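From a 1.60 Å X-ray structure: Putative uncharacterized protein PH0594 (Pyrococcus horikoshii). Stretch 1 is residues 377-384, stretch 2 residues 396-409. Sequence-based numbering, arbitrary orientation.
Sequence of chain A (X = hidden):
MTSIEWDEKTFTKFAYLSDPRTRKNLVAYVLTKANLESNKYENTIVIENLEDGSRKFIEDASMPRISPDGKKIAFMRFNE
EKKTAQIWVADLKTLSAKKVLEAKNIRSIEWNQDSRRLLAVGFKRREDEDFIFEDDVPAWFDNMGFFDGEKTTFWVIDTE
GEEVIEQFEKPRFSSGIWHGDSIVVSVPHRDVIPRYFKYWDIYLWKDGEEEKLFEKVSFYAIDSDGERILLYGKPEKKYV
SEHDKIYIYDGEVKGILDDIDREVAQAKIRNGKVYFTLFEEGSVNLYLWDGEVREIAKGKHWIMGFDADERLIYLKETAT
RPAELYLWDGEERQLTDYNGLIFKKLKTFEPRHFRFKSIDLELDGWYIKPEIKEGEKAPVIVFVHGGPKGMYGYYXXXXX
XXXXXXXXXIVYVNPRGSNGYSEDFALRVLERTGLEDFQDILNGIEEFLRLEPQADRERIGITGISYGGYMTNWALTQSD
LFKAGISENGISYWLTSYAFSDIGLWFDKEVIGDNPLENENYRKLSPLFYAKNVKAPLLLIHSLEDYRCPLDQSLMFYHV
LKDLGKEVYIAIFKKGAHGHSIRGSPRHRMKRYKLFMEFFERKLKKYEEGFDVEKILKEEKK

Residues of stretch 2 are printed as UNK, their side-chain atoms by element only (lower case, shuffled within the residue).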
# COMPACT_ATOMS: atom_id res chain seq x y z
N LYS A 377 -39.24 46.98 3.74
CA LYS A 377 -38.51 47.01 2.41
C LYS A 377 -37.44 45.93 2.32
O LYS A 377 -37.02 45.43 3.32
CB LYS A 377 -37.77 48.27 2.20
CG LYS A 377 -38.64 49.45 1.87
CD LYS A 377 -37.78 50.69 1.67
CE LYS A 377 -38.47 51.58 0.67
NZ LYS A 377 -38.28 50.85 -0.60
N ALA A 378 -37.00 45.57 1.12
CA ALA A 378 -36.07 44.47 1.02
C ALA A 378 -34.96 44.87 0.06
O ALA A 378 -35.21 45.56 -0.93
CB ALA A 378 -36.73 43.14 0.51
N PRO A 379 -33.74 44.36 0.33
CA PRO A 379 -32.63 44.59 -0.58
C PRO A 379 -32.84 43.86 -1.93
O PRO A 379 -33.69 42.94 -2.03
CB PRO A 379 -31.39 44.08 0.17
CG PRO A 379 -31.98 42.97 1.03
CD PRO A 379 -33.38 43.39 1.38
N VAL A 380 -32.02 44.23 -2.91
CA VAL A 380 -32.19 43.80 -4.30
C VAL A 380 -30.86 43.28 -4.82
O VAL A 380 -29.91 43.99 -4.74
CB VAL A 380 -32.70 44.99 -5.19
CG1 VAL A 380 -32.95 44.54 -6.64
CG2 VAL A 380 -33.99 45.63 -4.54
N ILE A 381 -30.86 42.12 -5.47
CA ILE A 381 -29.72 41.66 -6.24
C ILE A 381 -30.06 41.65 -7.74
O ILE A 381 -31.05 40.92 -8.14
CB ILE A 381 -29.27 40.25 -5.88
CG1 ILE A 381 -28.90 40.22 -4.37
CG2 ILE A 381 -27.99 39.88 -6.66
CD1 ILE A 381 -28.64 38.82 -3.77
N VAL A 382 -29.28 42.40 -8.50
CA VAL A 382 -29.37 42.39 -9.96
C VAL A 382 -28.44 41.31 -10.49
O VAL A 382 -27.22 41.35 -10.20
CB VAL A 382 -29.01 43.73 -10.55
CG1 VAL A 382 -29.14 43.71 -12.11
CG2 VAL A 382 -29.97 44.82 -9.99
N PHE A 383 -28.99 40.35 -11.27
CA PHE A 383 -28.17 39.37 -11.91
C PHE A 383 -28.01 39.70 -13.42
O PHE A 383 -28.99 40.08 -14.05
CB PHE A 383 -28.77 37.97 -11.84
CG PHE A 383 -28.60 37.28 -10.50
CD1 PHE A 383 -27.73 36.19 -10.40
CD2 PHE A 383 -29.33 37.68 -9.40
CE1 PHE A 383 -27.63 35.54 -9.18
CE2 PHE A 383 -29.25 37.02 -8.16
CZ PHE A 383 -28.37 35.96 -8.08
N VAL A 384 -26.80 39.51 -13.94
CA VAL A 384 -26.54 39.74 -15.34
C VAL A 384 -26.02 38.48 -15.95
O VAL A 384 -24.98 37.91 -15.53
CB VAL A 384 -25.45 40.88 -15.53
CG1 VAL A 384 -25.18 41.13 -17.06
CG2 VAL A 384 -25.94 42.16 -14.80
N UNK A 396 -33.58 26.84 -14.26
CA UNK A 396 -33.53 26.78 -12.86
C UNK A 396 -32.22 27.41 -12.43
O UNK A 396 -31.15 26.87 -12.75
c UNK A 396 -34.68 25.29 -8.69
c UNK A 396 -33.46 24.97 -8.13
c UNK A 396 -33.57 25.20 -10.87
c UNK A 396 -32.38 24.83 -10.25
c UNK A 396 -33.63 25.32 -12.39
c UNK A 396 -34.70 25.42 -10.12
c UNK A 396 -32.32 24.78 -8.87
N UNK A 397 -32.30 28.55 -11.75
CA UNK A 397 -31.02 29.25 -11.35
C UNK A 397 -30.89 29.26 -9.83
O UNK A 397 -31.63 29.95 -9.09
c UNK A 397 -27.18 32.10 -11.62
c UNK A 397 -28.33 31.10 -12.05
n UNK A 397 -25.81 31.53 -11.86
c UNK A 397 -29.62 31.41 -11.38
c UNK A 397 -30.91 30.66 -11.88
N UNK A 398 -30.05 28.37 -9.33
CA UNK A 398 -29.95 28.10 -7.89
C UNK A 398 -29.76 29.34 -7.03
O UNK A 398 -30.55 29.50 -6.03
c UNK A 398 -28.63 26.69 -6.22
c UNK A 398 -29.23 25.16 -4.50
c UNK A 398 -28.77 27.21 -7.64
c UNK A 398 -28.30 25.72 -3.68
c UNK A 398 -27.57 26.80 -4.10
c UNK A 398 -29.36 25.67 -5.78
o UNK A 398 -28.11 25.19 -2.42
c UNK A 398 -27.71 27.28 -5.36
N UNK A 399 -28.85 30.24 -7.48
CA UNK A 399 -28.56 31.36 -6.65
C UNK A 399 -29.78 32.26 -6.51
O UNK A 399 -29.96 32.94 -5.49
c UNK A 399 -27.44 32.21 -7.14
o UNK A 399 -24.58 30.59 -8.65
c UNK A 399 -25.81 30.78 -8.40
o UNK A 399 -26.74 30.29 -9.07
c UNK A 399 -26.09 31.58 -7.15
N UNK A 400 -30.66 32.30 -7.55
CA UNK A 400 -31.78 33.19 -7.47
C UNK A 400 -32.77 32.69 -6.48
O UNK A 400 -33.33 33.41 -5.71
s UNK A 400 -32.36 34.24 -11.40
c UNK A 400 -32.44 33.35 -8.85
c UNK A 400 -31.13 35.23 -12.28
c UNK A 400 -31.46 34.03 -9.80
N UNK A 401 -33.08 31.38 -6.50
CA UNK A 401 -33.96 30.80 -5.52
C UNK A 401 -33.45 30.89 -4.12
O UNK A 401 -34.18 31.29 -3.19
c UNK A 401 -34.98 29.12 -7.15
c UNK A 401 -34.34 29.35 -5.80
o UNK A 401 -37.13 29.55 -6.28
n UNK A 401 -36.64 30.48 -8.28
c UNK A 401 -36.35 29.74 -7.21
N UNK A 402 -32.15 30.62 -3.96
CA UNK A 402 -31.49 30.70 -2.67
C UNK A 402 -31.55 32.12 -2.10
O UNK A 402 -31.99 32.29 -0.95
c UNK A 402 -30.01 30.36 -2.85
c UNK A 402 -27.62 30.25 -2.07
c UNK A 402 -29.49 29.67 -0.37
c UNK A 402 -29.10 30.47 -1.61
N UNK A 403 -31.20 33.13 -2.90
CA UNK A 403 -31.24 34.49 -2.37
C UNK A 403 -32.61 35.05 -2.11
O UNK A 403 -32.88 35.80 -1.18
c UNK A 403 -30.30 35.41 -3.12
s UNK A 403 -28.06 34.65 -1.67
c UNK A 403 -28.88 34.96 -3.23
c UNK A 403 -27.76 36.33 -1.05
N UNK A 404 -33.58 34.62 -2.96
CA UNK A 404 -34.95 34.97 -2.69
C UNK A 404 -35.41 34.47 -1.33
O UNK A 404 -36.10 35.17 -0.57
c UNK A 404 -35.90 34.41 -3.78
N UNK A 405 -35.01 33.23 -1.03
CA UNK A 405 -35.35 32.60 0.23
C UNK A 405 -34.72 33.35 1.44
O UNK A 405 -35.24 33.23 2.53
c UNK A 405 -34.97 31.14 0.27
o UNK A 405 -33.61 30.97 0.56
N UNK A 406 -33.63 34.05 1.22
CA UNK A 406 -32.95 34.83 2.24
C UNK A 406 -33.39 36.30 2.29
O UNK A 406 -32.77 37.11 2.98
c UNK A 406 -31.44 34.74 2.06
c UNK A 406 -30.98 33.31 2.18
n UNK A 406 -28.87 33.09 4.28
c UNK A 406 -29.59 33.22 1.84
c UNK A 406 -28.70 33.83 2.96
N UNK A 407 -34.47 36.66 1.60
CA UNK A 407 -35.12 37.94 1.84
C UNK A 407 -34.70 39.00 0.81
O UNK A 407 -34.91 40.20 1.04
N UNK A 408 -34.18 38.56 -0.34
CA UNK A 408 -33.79 39.51 -1.41
C UNK A 408 -34.73 39.49 -2.61
O UNK A 408 -35.18 38.44 -3.03
c UNK A 408 -30.37 40.40 -0.93
c UNK A 408 -32.37 39.27 -1.96
c UNK A 408 -29.10 39.40 0.83
c UNK A 408 -31.20 39.29 -0.99
c UNK A 408 -29.33 40.43 0.02
c UNK A 408 -30.95 38.25 -0.10
c UNK A 408 -29.93 38.29 0.84
o UNK A 408 -28.06 39.44 1.73
N UNK A 409 -35.04 40.68 -3.10
CA UNK A 409 -35.53 40.79 -4.48
C UNK A 409 -34.43 40.32 -5.41
O UNK A 409 -33.25 40.62 -5.20
c UNK A 409 -35.87 42.23 -4.86
c UNK A 409 -37.41 43.37 -3.21
o UNK A 409 -41.02 44.17 -3.40
c UNK A 409 -39.72 43.69 -3.67
c UNK A 409 -37.25 42.70 -4.42
c UNK A 409 -38.64 43.91 -2.85
c UNK A 409 -38.37 42.49 -5.23
c UNK A 409 -39.60 42.98 -4.87

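Position 396 carries seven carbons, one leading into a six-membered ring with no heteroatom. It touches nothing on stretch 1. This is Phe-396.

Position 397 has four carbons in a row ending in nitrogen. Its last carbon lies 4.2 Å from CE1 of Phe-383. The unbranched chain with a terminal amine is lysine, Lys-397, at the N-cap position of the helix.

Position 398 has one carbon, then a six-carbon ring bearing an oxygen. It makes no contact with stretch 1. It is Tyr-398.

Position 399 has three carbons, the third carrying two oxygens. Its CB is 3.9 Å from CE1 of Phe-383, near the plane of that ring. A carboxylate on a chain of this length is glutamate, Glu-399. Its end leads away from the strand, and its OE1 forms a salt bridge with NZ of Lys-397 at 3.2 Å.

Position 400 is unbranched: two carbons, a sulfur, one carbon. The last carbon is 3.6 Å from CB of Phe-383. The thioether identifies Met-400. Its CG sits over one face of the Phe-383 ring, 4.0 Å from the centroid, a CH-pi contact.

Position 401 has three carbons, the third carrying one oxygen and one nitrogen. It does not reach stretch 1. The amide gives Gln-401.

Position 402 has four carbons, forked at the second. It also makes no contact. It is Leu-402.

Position 403 repeats the pattern of two carbons, sulfur and carbon. Its terminal carbon is 3.8 Å from CD1 of Ile-381. It is Met-403.

Position 404 has a single carbon, far from stretch 1. It is Ala-404.

Position 405 has one carbon and one oxygen, out of reach of the strand. It is Ser-405, whose OG donates to O of Leu-402 at 2.6 Å.

Position 406 has four carbons in a row and a nitrogen, without contact. It is Lys-406.

Position 407 has no side-chain atoms. Its carbonyl O is 3.5 Å from CB of Ala-378. It is Gly-407. At its backbone angles, phi 99° and psi 20°, a CB would jam against the preceding carbonyl O.

Position 408 has one carbon and a six-carbon ring bearing an oxygen. Ring carbons approach CG of Pro-379 and CD1 of Ile-381. It is Tyr-408: CD2 lies 3.6 Å from Pro-379 CG, and Ile-381 CD1 packs over one ring face.

Position 409 has the same composition. Its CB is 3.9 Å from CG2 of Val-380. It is Tyr-409, with CD1 3.8 Å from CB of Ala-378.

The contact combines a short parallel bridge with side-chain packing. Tyr-409 N donates to Pro-379 O at 2.8 Å, and Ile-381 N donates to Tyr-409 O at 2.8 Å. These bonds flank Val-380, paired with Tyr-409. The helix runs nearly antiparallel to the strand, at 174°, so Met-403 meets Ile-381 and Met-400 meets Phe-383 farther along. Val-382 and Val-384 point away. Together the stretches bury 575 Å².

Stretch 2 (396-409) FKYEMQLMASKGYY
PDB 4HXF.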